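Local coordinates for protein uncharacterized oxidoreductase yvaA (Bacillus subtilis subsp. subtilis, PDB 3GDO) that catalyses the reversible, NADPH-dependent reduction of scyllo-inosose to scyllo-inositol and does not accept NADH in place of NADPH, at residues Leu11-Ser16 against Arg46-Ala51; Leu77-Thr82 against Glu106-Ala111; Asn129-Ile134 against Leu187-Met192; Val200-Glu205 against Thr209-His214; Lys281-Arg286 against Lys290-Ile295. All blocks are in the same frame, centred on the assembly; numbering follows the deposited sequence.

Overall arrangement
From the N terminus, contact 1 closes a loop of 29 residues within the Rossmann domain, tying the turn after strand 6-11 to the end of helix 41-47. Contact 2, in the same domain, pairs helices 78-87 and 102-115 around strand 91-95; it touches contact 1 where Leu11 CD1 lies 3.6 Å from His81 ND1. Contact 3 closes the longest loop, 52 residues, between helices 129-139 and 174-190. Contacts 4 and 5 are short hairpin closures in one mixed sheet, their centres about 35 Å apart, and both touch the second subunit. Contact 3 packs against contact 5 through Thr133 CG2 and Ile295 CG2, 3.9 Å apart. All five follow in series; none nests or crosses.

Contact 1: Leu11-Ser16 against Arg46-Ala51; sequences LGYGLS and RDFPDA
Tyr13 reaches from the glycine-rich turn of the Rossmann fold to the C-terminal end of helix 41-47, where its phenol meets Asp47 and Phe48. Gly12 and Gly14 flank it and fit the GxGxxG pattern, which in this fold usually lies at the dinucleotide. With CG anti to the backbone nitrogen (chi1 -158°), the Tyr13 ring spans a backbone separation of 10.8 Å between the CA atoms of Tyr13 and Asp47. Asp47 OD2 stands at the ring's edge, the carboxylate plane turned 54° from the ring. The Phe48 ring approaches obliquely, CE2 lying 4.2 Å from Tyr13 CE1, while the phenol oxygen sits at the Phe48 edge. Phe48 also packs on Ile33 and Ile36 of strand 31-37. A phenylalanine in place of Tyr13 would probably keep much of the ring packing but leave the Asp47 carboxylate without its hydroxyl donor. That bond, Tyr13 OH to Asp47 OD2, is 2.6 Å long and meets the oxygen on its anti side, 19° out of the carboxylate plane.

Contact 2: Leu77-Thr82 against Glu106-Ala111; sequences LHYEHT and ETLKRA
One face of the Tyr79 ring is covered by Leu108, whose CD2 methyl lies 4.0 Å from the ring centroid and 29° off the ring normal, a CH-pi contact. The methyl is displaced toward one side of the ring: its nearest ring atom is CE1, with Leu108 CD2 to Tyr79 CE1 at 3.5 Å. At the far end of the phenol, Tyr79 OH rests against a methyl group, 3.3 Å from Thr107 CG2. The Thr107 hydroxyl is engaged elsewhere, bonded to Glu103 O one turn earlier in its own helix. A chi1 of 171° turns the Tyr79 ring away from its own amide and carries it across to the other helix.

The second branch of Leu108, CD1, meets Thr82 CG2 at 4.2 Å. Thr82 presents this methyl because its hydroxyl turns back to its own helix, where OG1 donates to His78 O over 2.7 Å; the Thr82 amide reaches the same oxygen from the opposite face of the carbonyl plane. Thr82 and Leu108 both also pack on Met94 of strand 91-95.

The short axes of 78-82 and 106-111 run 10° from parallel and 11.2 Å apart, a wide spacing bridged by long side chains. Successive parallel helices packed beside the strand that joins them are typical of the beta-alpha-beta units of a Rossmann domain.

Contact 3: Asn129-Ile134 against Leu187-Met192; sequences NDFLTI and LHLFGM
This is apolar packing between two helices of a Gfo/Idh/MocA oxidoreductase: helix 129-139, which lies on strands 239-243 and 246-250 of the mixed sheet, faces helix 174-190 of the C-terminal alpha/beta domain. Phe131 and Ile134 meet His188 and Leu189 near the end of the second helix. No hydrogen bond joins the segments, and the nearest CA atoms, of Ile134 and Leu189, are 9.8 Å apart, which means that side chains alone make the contact. Phe131 supplies most of it. The ring swings out opposite its own amide nitrogen (chi1 -168°), so that CE1 and CZ straddle Leu189 CG, with Phe131 CZ to Leu189 CG at 3.9 Å. The two side chains run alongside in opposite senses, and the leucine approaches the ring obliquely. Ile134 adds a looser touch, Ile134 CG2 to Leu189 CD1 at 4.3 Å, and backs onto Phe248 and Tyr239. Replacing Phe131 with an alanine would probably open a gap between the helices, leaving Leu189 without its main partner across the contact. His188 NE2 is hydrogen-bonded to Lys135 NZ, just beyond the first segment. His188 CD2 meets the Phe131 ring in its plane at the edge, 3.8 Å from Phe131 CE2.

Contact 4: Val200-Glu205 against Thr209-His214; sequences VMAQRE and TVDYFH
Met201 O accepts from Asp211 N and Tyr212 N, each at 2.9 Å and from opposite faces of its carbonyl plane. Two residues thus face one, which defines a classic beta bulge. The Asp211 bond to Met201 O is the straighter, 160° at the hydrogen against 137° for Tyr212. In return, Met201 N donates to Tyr212 O in a nearly straight bond.

Beyond the bulge the Asp211 carboxylate takes over the pairing. Asp211 OD1 accepts Gln203 N at 2.7 Å on the syn side, while Asp211 OD2 accepts both Arg204 N at 3.0 Å, through its syn lone pair, and Arg204 NE at 2.9 Å. The latter is a salt bridge: the oxygen lies in the guanidinium plane, but the nitrogen stands 39° out of the carboxylate plane. Three bonds therefore fix the rotation of this buried acid. A water can join OD1 to Gln203 OE1, while Gln203 NE2 donates to Lys221 O of the second subunit and Arg204 NH1 to Arg157 O.

On the face of Met201 and Tyr212, Met201 SD makes an oblique Met-aromatic contact 4.9 Å from the Tyr212 ring centroid. Across the sheet Val200 CG1 packs on Val210 CG2 at 3.5 Å. This hairpin of strands 195-201 and 212-219 lies with its Val200 and Phe213 face on Leu175 of helix 174-190, while Met201 and Tyr212 pack against the second subunit.

Contact 5: Lys281-Arg286 against Lys290-Ile295; sequences KLTTIR and KKTETI
Strands 281-286 and 290-295 run antiparallel, their axes 4.6 Å apart at closest with directions 156° from one another. Two hydrogen-bonded pairs, Leu282 with Glu293 and Thr284 with Lys291, give four backbone bonds, all nearly straight; the shortest is Glu293 N to Leu282 O at 2.7 Å. Between them Thr283 and Thr292 form a non-hydrogen-bonded pair whose side chains make the link instead: Thr283 OG1 and Thr292 OG1 are 3.0 Å apart and hydrogen-bonded. Each hydroxyl is anti to its own carbonyl carbon, which turns the two oxygens to one another. On the same face the aliphatic part of Lys290 lies across Ile285, with Lys290 CD 3.7 Å from Ile285 CD1. The other face carries Leu282, whose CB meets Ile295 CG1 at 3.8 Å; both residues pack on Phe248 of strand 246-250. Thr283 and Ile285 touch Ala234 and Tyr156 of the second subunit. The pair is a beta hairpin at the margin of the mixed sheet of the C-terminal alpha/beta domain.

Contact 1: Leu11-Ser16 against Arg46-Ala51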
# COMPACT_ATOMS: atom_id res chain seq x y z
N LEU B 11 -14.38 34.09 10.74
CA LEU B 11 -13.25 34.81 10.20
C LEU B 11 -12.92 34.30 8.79
O LEU B 11 -12.47 33.17 8.63
CB LEU B 11 -12.02 34.69 11.10
CG LEU B 11 -12.05 35.24 12.53
CD1 LEU B 11 -10.61 35.34 13.04
CD2 LEU B 11 -12.76 36.61 12.63
N GLY B 12 -13.17 35.14 7.78
CA GLY B 12 -12.87 34.78 6.37
C GLY B 12 -14.07 34.16 5.70
O GLY B 12 -14.78 33.36 6.30
N TYR B 13 -14.33 34.55 4.46
CA TYR B 13 -15.47 34.04 3.74
C TYR B 13 -15.08 33.60 2.30
O TYR B 13 -15.81 33.86 1.33
CB TYR B 13 -16.58 35.07 3.76
CG TYR B 13 -17.94 34.51 3.52
CD1 TYR B 13 -18.53 33.65 4.46
CD2 TYR B 13 -18.67 34.84 2.38
CE1 TYR B 13 -19.80 33.11 4.24
CE2 TYR B 13 -19.94 34.32 2.16
CZ TYR B 13 -20.50 33.45 3.11
OH TYR B 13 -21.76 32.92 2.92
N GLY B 14 -13.93 32.93 2.21
CA GLY B 14 -13.52 32.17 1.02
C GLY B 14 -14.25 30.84 0.96
O GLY B 14 -15.42 30.71 1.38
N LEU B 15 -13.56 29.84 0.42
CA LEU B 15 -14.09 28.49 0.28
C LEU B 15 -14.55 27.84 1.61
O LEU B 15 -15.66 27.33 1.69
CB LEU B 15 -13.03 27.62 -0.42
CG LEU B 15 -13.39 26.15 -0.69
CD1 LEU B 15 -14.52 26.01 -1.72
CD2 LEU B 15 -12.13 25.36 -1.12
N SER B 16 -13.68 27.83 2.64
CA SER B 16 -14.06 27.22 3.93
C SER B 16 -15.23 27.93 4.53
O SER B 16 -16.18 27.28 4.93
CB SER B 16 -12.94 27.27 4.96
OG SER B 16 -11.77 26.80 4.38
N ARG B 46 -26.30 38.35 0.38
CA ARG B 46 -27.11 37.36 -0.33
C ARG B 46 -27.19 36.01 0.39
O ARG B 46 -28.21 35.33 0.32
CB ARG B 46 -26.60 37.18 -1.77
CG ARG B 46 -26.76 38.45 -2.64
CD ARG B 46 -26.59 38.12 -4.11
NE ARG B 46 -25.26 37.55 -4.36
CZ ARG B 46 -24.17 38.27 -4.63
NH1 ARG B 46 -24.26 39.59 -4.73
NH2 ARG B 46 -22.99 37.66 -4.82
N ASP B 47 -26.11 35.61 1.06
CA ASP B 47 -26.08 34.30 1.76
C ASP B 47 -26.72 34.38 3.15
O ASP B 47 -27.52 33.52 3.51
CB ASP B 47 -24.63 33.79 1.90
CG ASP B 47 -23.99 33.37 0.57
OD1 ASP B 47 -24.72 33.16 -0.42
OD2 ASP B 47 -22.75 33.22 0.53
N PHE B 48 -26.33 35.39 3.93
CA PHE B 48 -26.84 35.60 5.29
C PHE B 48 -27.37 37.03 5.45
O PHE B 48 -26.65 37.90 5.97
CB PHE B 48 -25.72 35.34 6.31
CG PHE B 48 -25.23 33.92 6.32
CD1 PHE B 48 -25.94 32.92 7.00
CD2 PHE B 48 -24.07 33.57 5.63
CE1 PHE B 48 -25.50 31.59 6.98
CE2 PHE B 48 -23.62 32.24 5.61
CZ PHE B 48 -24.33 31.25 6.29
N PRO B 49 -28.62 37.28 5.01
CA PRO B 49 -29.16 38.65 5.07
C PRO B 49 -29.01 39.33 6.43
O PRO B 49 -28.90 40.56 6.47
CB PRO B 49 -30.64 38.48 4.69
CG PRO B 49 -30.66 37.25 3.83
CD PRO B 49 -29.60 36.35 4.42
N ASP B 50 -28.98 38.56 7.53
CA ASP B 50 -28.96 39.14 8.87
C ASP B 50 -27.58 39.27 9.50
O ASP B 50 -27.44 39.84 10.59
CB ASP B 50 -29.83 38.32 9.82
CG ASP B 50 -31.30 38.42 9.49
OD1 ASP B 50 -31.73 39.48 8.98
OD2 ASP B 50 -32.02 37.43 9.73
N ALA B 51 -26.56 38.71 8.86
CA ALA B 51 -25.21 38.80 9.40
C ALA B 51 -24.68 40.22 9.21
O ALA B 51 -25.12 40.92 8.32
CB ALA B 51 -24.30 37.78 8.72

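Contact 2: Leu77-Thr82 against Glu106-Ala111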
# COMPACT_ATOMS: atom_id res chain seq x y z
N LEU B 77 -1.60 33.83 8.74
CA LEU B 77 -2.17 34.76 9.71
C LEU B 77 -3.11 34.14 10.78
O LEU B 77 -3.62 34.84 11.67
CB LEU B 77 -2.90 35.88 8.93
CG LEU B 77 -2.77 37.36 9.34
CD1 LEU B 77 -1.32 37.86 9.42
CD2 LEU B 77 -3.59 38.26 8.39
N HIS B 78 -3.33 32.83 10.72
CA HIS B 78 -4.43 32.25 11.49
C HIS B 78 -4.07 31.93 12.96
O HIS B 78 -4.95 31.78 13.81
CB HIS B 78 -4.93 30.99 10.79
CG HIS B 78 -4.17 29.78 11.18
ND1 HIS B 78 -2.79 29.70 11.08
CD2 HIS B 78 -4.57 28.61 11.73
CE1 HIS B 78 -2.38 28.54 11.54
NE2 HIS B 78 -3.44 27.86 11.95
N TYR B 79 -2.76 31.76 13.21
CA TYR B 79 -2.23 31.51 14.54
C TYR B 79 -2.45 32.77 15.39
O TYR B 79 -2.90 32.70 16.54
CB TYR B 79 -0.74 31.17 14.46
CG TYR B 79 -0.10 31.12 15.84
CD1 TYR B 79 0.01 29.92 16.52
CD2 TYR B 79 0.38 32.29 16.46
CE1 TYR B 79 0.59 29.86 17.78
CE2 TYR B 79 0.95 32.24 17.73
CZ TYR B 79 1.05 31.02 18.38
OH TYR B 79 1.61 30.94 19.63
N GLU B 80 -2.10 33.90 14.79
CA GLU B 80 -2.33 35.24 15.33
C GLU B 80 -3.80 35.46 15.69
O GLU B 80 -4.13 35.86 16.81
CB GLU B 80 -1.98 36.20 14.22
CG GLU B 80 -0.96 37.26 14.51
CD GLU B 80 -0.67 38.02 13.23
OE1 GLU B 80 -0.00 37.44 12.32
OE2 GLU B 80 -1.15 39.17 13.10
N HIS B 81 -4.67 35.20 14.73
CA HIS B 81 -6.11 35.34 14.89
C HIS B 81 -6.66 34.46 16.02
O HIS B 81 -7.43 34.94 16.85
CB HIS B 81 -6.81 35.02 13.57
CG HIS B 81 -6.71 36.12 12.56
ND1 HIS B 81 -7.47 36.15 11.41
CD2 HIS B 81 -5.96 37.25 12.54
CE1 HIS B 81 -7.18 37.24 10.71
NE2 HIS B 81 -6.27 37.93 11.38
N THR B 82 -6.25 33.20 16.04
CA THR B 82 -6.68 32.28 17.07
C THR B 82 -6.26 32.77 18.47
O THR B 82 -7.08 32.77 19.40
CB THR B 82 -6.17 30.86 16.80
OG1 THR B 82 -6.55 30.46 15.47
CG2 THR B 82 -6.77 29.86 17.80
N GLU B 106 0.75 23.61 21.00
CA GLU B 106 0.77 23.50 22.49
C GLU B 106 0.57 24.88 23.13
O GLU B 106 -0.21 25.03 24.08
CB GLU B 106 2.06 22.86 23.04
CG GLU B 106 2.27 21.37 22.69
CD GLU B 106 1.53 20.37 23.60
OE1 GLU B 106 0.68 20.76 24.44
OE2 GLU B 106 1.81 19.14 23.46
N THR B 107 1.24 25.88 22.55
CA THR B 107 1.11 27.27 22.98
C THR B 107 -0.33 27.73 22.96
O THR B 107 -0.78 28.36 23.93
CB THR B 107 2.00 28.21 22.17
OG1 THR B 107 3.34 27.76 22.30
CG2 THR B 107 1.93 29.67 22.68
N LEU B 108 -1.07 27.39 21.89
CA LEU B 108 -2.48 27.79 21.83
C LEU B 108 -3.26 27.04 22.86
O LEU B 108 -4.16 27.61 23.49
CB LEU B 108 -3.11 27.58 20.43
CG LEU B 108 -2.47 28.32 19.26
CD1 LEU B 108 -3.09 27.87 17.88
CD2 LEU B 108 -2.54 29.83 19.42
N LYS B 109 -2.95 25.76 23.03
CA LYS B 109 -3.68 24.96 24.00
C LYS B 109 -3.51 25.52 25.42
O LYS B 109 -4.44 25.55 26.20
CB LYS B 109 -3.25 23.48 23.98
CG LYS B 109 -4.22 22.57 24.73
CD LYS B 109 -3.71 21.14 24.78
CE LYS B 109 -2.61 20.97 25.83
NZ LYS B 109 -3.28 20.75 27.16
N ARG B 110 -2.29 25.94 25.76
CA ARG B 110 -2.03 26.39 27.12
C ARG B 110 -2.72 27.74 27.36
O ARG B 110 -3.34 27.93 28.39
CB ARG B 110 -0.53 26.42 27.43
CG ARG B 110 -0.09 25.11 28.06
CD ARG B 110 1.40 25.11 28.37
NE ARG B 110 2.20 24.73 27.21
CZ ARG B 110 2.85 25.59 26.41
NH1 ARG B 110 3.56 25.12 25.39
NH2 ARG B 110 2.80 26.90 26.63
N ALA B 111 -2.67 28.62 26.36
CA ALA B 111 -3.37 29.88 26.43
C ALA B 111 -4.89 29.71 26.60
O ALA B 111 -5.49 30.42 27.43
CB ALA B 111 -3.02 30.75 25.25

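Contact 3: Asn129-Ile134 against Leu187-Met192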
# COMPACT_ATOMS: atom_id res chain seq x y z
N ASN B 129 -18.78 9.32 5.56
CA ASN B 129 -19.53 8.05 5.52
C ASN B 129 -18.68 6.80 5.73
O ASN B 129 -18.98 5.97 6.61
CB ASN B 129 -20.44 7.93 4.27
CG ASN B 129 -19.78 8.33 2.94
OD1 ASN B 129 -18.54 8.28 2.73
ND2 ASN B 129 -20.63 8.72 2.01
N ASP B 130 -17.60 6.66 4.96
CA ASP B 130 -16.77 5.46 5.02
C ASP B 130 -16.20 5.25 6.42
O ASP B 130 -16.28 4.13 6.97
CB ASP B 130 -15.65 5.48 3.95
CG ASP B 130 -14.98 6.86 3.78
OD1 ASP B 130 -14.95 7.65 4.77
OD2 ASP B 130 -14.46 7.16 2.66
N PHE B 131 -15.64 6.31 7.01
CA PHE B 131 -15.09 6.22 8.34
C PHE B 131 -16.16 5.86 9.38
O PHE B 131 -15.91 5.05 10.27
CB PHE B 131 -14.33 7.48 8.73
CG PHE B 131 -13.50 7.32 9.97
CD1 PHE B 131 -12.38 6.52 9.98
CD2 PHE B 131 -13.85 7.97 11.14
CE1 PHE B 131 -11.63 6.35 11.12
CE2 PHE B 131 -13.12 7.81 12.30
CZ PHE B 131 -11.99 7.01 12.29
N LEU B 132 -17.35 6.40 9.24
CA LEU B 132 -18.42 6.09 10.16
C LEU B 132 -18.74 4.61 10.04
O LEU B 132 -18.98 3.95 11.06
CB LEU B 132 -19.66 6.95 9.90
CG LEU B 132 -19.57 8.41 10.41
CD1 LEU B 132 -20.90 9.10 10.17
CD2 LEU B 132 -19.14 8.49 11.92
N THR B 133 -18.76 4.12 8.80
CA THR B 133 -19.05 2.70 8.52
C THR B 133 -18.05 1.78 9.22
O THR B 133 -18.46 0.87 9.95
CB THR B 133 -19.07 2.46 7.03
OG1 THR B 133 -19.97 3.41 6.43
CG2 THR B 133 -19.47 0.99 6.67
N ILE B 134 -16.76 2.04 9.02
CA ILE B 134 -15.67 1.41 9.80
C ILE B 134 -15.84 1.41 11.34
O ILE B 134 -15.69 0.35 11.99
CB ILE B 134 -14.29 2.01 9.41
CG1 ILE B 134 -13.90 1.58 7.97
CG2 ILE B 134 -13.19 1.64 10.44
CD1 ILE B 134 -12.92 2.63 7.26
N LEU B 187 -5.26 8.00 14.41
CA LEU B 187 -5.04 8.33 15.84
C LEU B 187 -6.34 8.10 16.60
O LEU B 187 -6.34 7.56 17.69
CB LEU B 187 -4.58 9.75 16.00
CG LEU B 187 -3.20 10.05 15.37
CD1 LEU B 187 -2.81 11.46 15.71
CD2 LEU B 187 -2.14 9.07 15.75
N HIS B 188 -7.46 8.45 15.97
CA HIS B 188 -8.76 8.31 16.60
C HIS B 188 -9.02 6.86 16.91
O HIS B 188 -9.52 6.52 17.99
CB HIS B 188 -9.88 8.87 15.71
CG HIS B 188 -11.23 8.91 16.37
ND1 HIS B 188 -11.47 9.63 17.53
CD2 HIS B 188 -12.40 8.33 16.04
CE1 HIS B 188 -12.75 9.51 17.86
NE2 HIS B 188 -13.33 8.72 16.98
N LEU B 189 -8.69 5.99 15.96
CA LEU B 189 -8.96 4.56 16.14
C LEU B 189 -8.00 3.87 17.11
O LEU B 189 -8.43 3.03 17.85
CB LEU B 189 -8.97 3.81 14.81
CG LEU B 189 -10.05 4.00 13.75
CD1 LEU B 189 -9.71 3.08 12.60
CD2 LEU B 189 -11.45 3.69 14.28
N PHE B 190 -6.71 4.19 17.10
CA PHE B 190 -5.75 3.33 17.77
C PHE B 190 -4.79 4.05 18.72
O PHE B 190 -3.88 3.42 19.25
CB PHE B 190 -4.86 2.56 16.74
CG PHE B 190 -5.61 1.94 15.61
CD1 PHE B 190 -6.47 0.85 15.82
CD2 PHE B 190 -5.42 2.41 14.30
CE1 PHE B 190 -7.16 0.24 14.71
CE2 PHE B 190 -6.11 1.81 13.19
CZ PHE B 190 -6.96 0.73 13.40
N GLY B 191 -4.96 5.36 18.92
CA GLY B 191 -4.05 6.12 19.79
C GLY B 191 -2.74 6.40 19.10
O GLY B 191 -2.62 6.25 17.88
N MET B 192 -1.73 6.80 19.86
CA MET B 192 -0.46 7.15 19.30
C MET B 192 0.36 5.90 19.01
O MET B 192 0.34 4.94 19.81
CB MET B 192 0.33 8.08 20.25
CG MET B 192 -0.13 9.59 20.24
SD MET B 192 -0.00 10.44 18.63
CE MET B 192 1.61 11.12 18.75

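Contact 4: Val200-Glu205 against Thr209-His214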
# COMPACT_ATOMS: atom_id res chain seq x y z
N VAL B 200 8.50 11.56 2.20
CA VAL B 200 7.65 12.70 1.90
C VAL B 200 8.42 13.48 0.81
O VAL B 200 9.59 13.84 1.01
CB VAL B 200 7.35 13.53 3.20
CG1 VAL B 200 6.54 14.75 2.94
CG2 VAL B 200 6.61 12.65 4.26
N MET B 201 7.79 13.66 -0.35
CA MET B 201 8.48 14.22 -1.51
C MET B 201 7.53 14.92 -2.46
O MET B 201 6.29 14.92 -2.32
CB MET B 201 9.31 13.14 -2.28
CG MET B 201 8.50 12.10 -3.15
SD MET B 201 9.45 10.84 -4.13
CE MET B 201 10.68 10.32 -3.05
N ALA B 202 8.18 15.53 -3.45
CA ALA B 202 7.57 16.13 -4.63
C ALA B 202 7.93 15.24 -5.84
O ALA B 202 9.06 15.24 -6.31
CB ALA B 202 8.10 17.53 -4.82
N GLN B 203 6.96 14.47 -6.32
CA GLN B 203 7.09 13.74 -7.56
C GLN B 203 6.98 14.57 -8.83
O GLN B 203 7.60 14.24 -9.83
CB GLN B 203 6.02 12.66 -7.63
CG GLN B 203 6.54 11.32 -7.27
CD GLN B 203 5.49 10.24 -7.28
OE1 GLN B 203 4.27 10.51 -7.20
NE2 GLN B 203 5.94 9.01 -7.37
N ARG B 204 6.14 15.60 -8.81
CA ARG B 204 5.80 16.28 -10.06
C ARG B 204 6.97 17.11 -10.59
O ARG B 204 7.84 17.57 -9.83
CB ARG B 204 4.53 17.10 -9.93
CG ARG B 204 3.29 16.22 -9.88
CD ARG B 204 2.06 17.04 -9.53
NE ARG B 204 2.24 17.83 -8.31
CZ ARG B 204 1.38 18.73 -7.87
NH1 ARG B 204 0.25 18.98 -8.54
NH2 ARG B 204 1.65 19.42 -6.78
N GLU B 205 6.97 17.26 -11.92
CA GLU B 205 8.09 17.82 -12.68
C GLU B 205 8.68 19.11 -12.10
O GLU B 205 9.91 19.19 -11.87
CB GLU B 205 7.70 18.03 -14.15
CG GLU B 205 8.87 17.74 -15.10
CD GLU B 205 8.84 18.61 -16.37
OE1 GLU B 205 7.80 18.62 -17.08
OE2 GLU B 205 9.85 19.28 -16.65
N THR B 209 6.17 22.07 -3.46
CA THR B 209 5.75 21.57 -2.19
C THR B 209 5.57 20.04 -2.27
O THR B 209 5.61 19.45 -3.35
CB THR B 209 4.45 22.26 -1.77
OG1 THR B 209 3.52 22.14 -2.85
CG2 THR B 209 4.69 23.80 -1.48
N VAL B 210 5.38 19.42 -1.11
CA VAL B 210 5.10 18.01 -1.04
C VAL B 210 3.86 17.66 -1.85
O VAL B 210 2.82 18.31 -1.73
CB VAL B 210 4.90 17.59 0.43
CG1 VAL B 210 4.35 16.16 0.50
CG2 VAL B 210 6.24 17.79 1.22
N ASP B 211 3.95 16.59 -2.63
CA ASP B 211 2.79 16.07 -3.40
C ASP B 211 2.68 14.52 -3.34
O ASP B 211 1.77 13.90 -3.94
CB ASP B 211 2.82 16.61 -4.85
CG ASP B 211 3.97 16.05 -5.69
OD1 ASP B 211 4.49 14.94 -5.39
OD2 ASP B 211 4.36 16.71 -6.70
N TYR B 212 3.58 13.94 -2.56
CA TYR B 212 3.63 12.52 -2.32
C TYR B 212 4.03 12.23 -0.88
O TYR B 212 5.01 12.80 -0.36
CB TYR B 212 4.64 11.88 -3.30
CG TYR B 212 4.87 10.41 -3.07
CD1 TYR B 212 4.25 9.45 -3.89
CD2 TYR B 212 5.68 9.97 -2.02
CE1 TYR B 212 4.45 8.08 -3.67
CE2 TYR B 212 5.86 8.64 -1.76
CZ TYR B 212 5.24 7.69 -2.58
OH TYR B 212 5.48 6.37 -2.35
N PHE B 213 3.31 11.33 -0.23
CA PHE B 213 3.72 10.85 1.08
C PHE B 213 3.35 9.39 1.24
O PHE B 213 2.29 8.91 0.75
CB PHE B 213 3.09 11.70 2.22
CG PHE B 213 1.59 11.63 2.28
CD1 PHE B 213 0.95 10.57 2.93
CD2 PHE B 213 0.82 12.58 1.65
CE1 PHE B 213 -0.43 10.48 2.94
CE2 PHE B 213 -0.56 12.49 1.63
CZ PHE B 213 -1.19 11.44 2.31
N HIS B 214 4.22 8.70 1.95
CA HIS B 214 3.98 7.34 2.36
C HIS B 214 4.43 7.20 3.83
O HIS B 214 5.62 7.30 4.14
CB HIS B 214 4.82 6.39 1.48
CG HIS B 214 4.42 4.98 1.63
ND1 HIS B 214 4.79 4.20 2.72
CD2 HIS B 214 3.56 4.21 0.89
CE1 HIS B 214 4.23 3.01 2.61
NE2 HIS B 214 3.47 2.99 1.52
O HOH W 1 2.76 12.81 -6.53

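Contact 5: Lys281-Arg286 against Lys290-Ile295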
# COMPACT_ATOMS: atom_id res chain seq x y z
N LYS B 281 -16.70 -3.85 0.83
CA LYS B 281 -16.86 -5.30 0.99
C LYS B 281 -16.17 -5.81 2.23
O LYS B 281 -14.96 -5.56 2.44
CB LYS B 281 -16.37 -6.05 -0.26
CG LYS B 281 -17.05 -5.53 -1.51
CD LYS B 281 -16.75 -6.33 -2.77
CE LYS B 281 -17.77 -5.94 -3.86
NZ LYS B 281 -17.48 -6.58 -5.18
N LEU B 282 -16.95 -6.50 3.05
CA LEU B 282 -16.45 -7.16 4.24
C LEU B 282 -16.37 -8.65 3.95
O LEU B 282 -17.36 -9.28 3.56
CB LEU B 282 -17.37 -6.92 5.45
CG LEU B 282 -16.95 -7.53 6.79
CD1 LEU B 282 -15.86 -6.71 7.47
CD2 LEU B 282 -18.15 -7.67 7.73
N THR B 283 -15.18 -9.20 4.15
CA THR B 283 -14.94 -10.63 3.99
C THR B 283 -14.68 -11.21 5.37
O THR B 283 -13.83 -10.68 6.10
CB THR B 283 -13.76 -10.86 3.08
OG1 THR B 283 -14.11 -10.37 1.79
CG2 THR B 283 -13.43 -12.34 2.98
N THR B 284 -15.44 -12.25 5.72
CA THR B 284 -15.30 -12.95 7.01
C THR B 284 -14.99 -14.45 6.84
O THR B 284 -15.62 -15.14 6.04
CB THR B 284 -16.56 -12.75 7.90
OG1 THR B 284 -16.84 -11.35 8.01
CG2 THR B 284 -16.33 -13.31 9.29
N ILE B 285 -14.01 -14.92 7.60
CA ILE B 285 -13.65 -16.33 7.59
C ILE B 285 -13.83 -16.99 8.96
O ILE B 285 -13.11 -16.68 9.92
CB ILE B 285 -12.20 -16.62 7.06
CG1 ILE B 285 -11.90 -15.77 5.80
CG2 ILE B 285 -12.02 -18.13 6.79
CD1 ILE B 285 -10.79 -16.27 4.87
N ARG B 286 -14.79 -17.91 9.03
CA ARG B 286 -14.97 -18.83 10.17
C ARG B 286 -14.55 -20.23 9.72
O ARG B 286 -15.22 -20.86 8.88
CB ARG B 286 -16.43 -18.82 10.67
N LYS B 290 -15.70 -18.90 3.84
CA LYS B 290 -15.27 -17.55 3.53
C LYS B 290 -16.48 -16.85 2.91
O LYS B 290 -16.99 -17.27 1.88
CB LYS B 290 -14.08 -17.61 2.57
CG LYS B 290 -13.49 -16.31 2.03
CD LYS B 290 -12.11 -16.62 1.42
CE LYS B 290 -11.87 -15.92 0.09
NZ LYS B 290 -11.17 -14.61 0.23
N LYS B 291 -16.94 -15.80 3.58
CA LYS B 291 -18.17 -15.11 3.21
C LYS B 291 -17.81 -13.66 2.83
O LYS B 291 -17.03 -13.03 3.54
CB LYS B 291 -19.14 -15.19 4.40
CG LYS B 291 -20.37 -14.26 4.43
CD LYS B 291 -21.36 -14.71 5.54
CE LYS B 291 -22.08 -13.53 6.19
NZ LYS B 291 -22.85 -13.92 7.42
N THR B 292 -18.33 -13.16 1.71
CA THR B 292 -18.16 -11.75 1.34
C THR B 292 -19.50 -11.01 1.35
O THR B 292 -20.47 -11.47 0.76
CB THR B 292 -17.43 -11.58 -0.02
OG1 THR B 292 -16.06 -11.97 0.14
CG2 THR B 292 -17.45 -10.13 -0.50
N GLU B 293 -19.54 -9.86 2.03
CA GLU B 293 -20.77 -9.08 2.19
C GLU B 293 -20.55 -7.63 1.75
O GLU B 293 -19.54 -7.03 2.10
CB GLU B 293 -21.09 -9.07 3.66
CG GLU B 293 -22.48 -9.48 4.10
CD GLU B 293 -22.55 -9.53 5.62
OE1 GLU B 293 -21.69 -10.20 6.25
OE2 GLU B 293 -23.46 -8.89 6.19
N THR B 294 -21.48 -7.07 0.99
CA THR B 294 -21.48 -5.64 0.67
C THR B 294 -22.14 -4.87 1.82
O THR B 294 -23.29 -5.14 2.15
CB THR B 294 -22.17 -5.40 -0.69
OG1 THR B 294 -21.36 -5.96 -1.72
CG2 THR B 294 -22.32 -3.94 -1.00
N ILE B 295 -21.41 -3.93 2.44
CA ILE B 295 -21.91 -3.16 3.60
C ILE B 295 -22.41 -1.77 3.18
O ILE B 295 -21.60 -0.92 2.77
CB ILE B 295 -20.84 -2.99 4.71
CG1 ILE B 295 -20.16 -4.33 5.04
CG2 ILE B 295 -21.43 -2.35 5.96
CD1 ILE B 295 -21.07 -5.37 5.71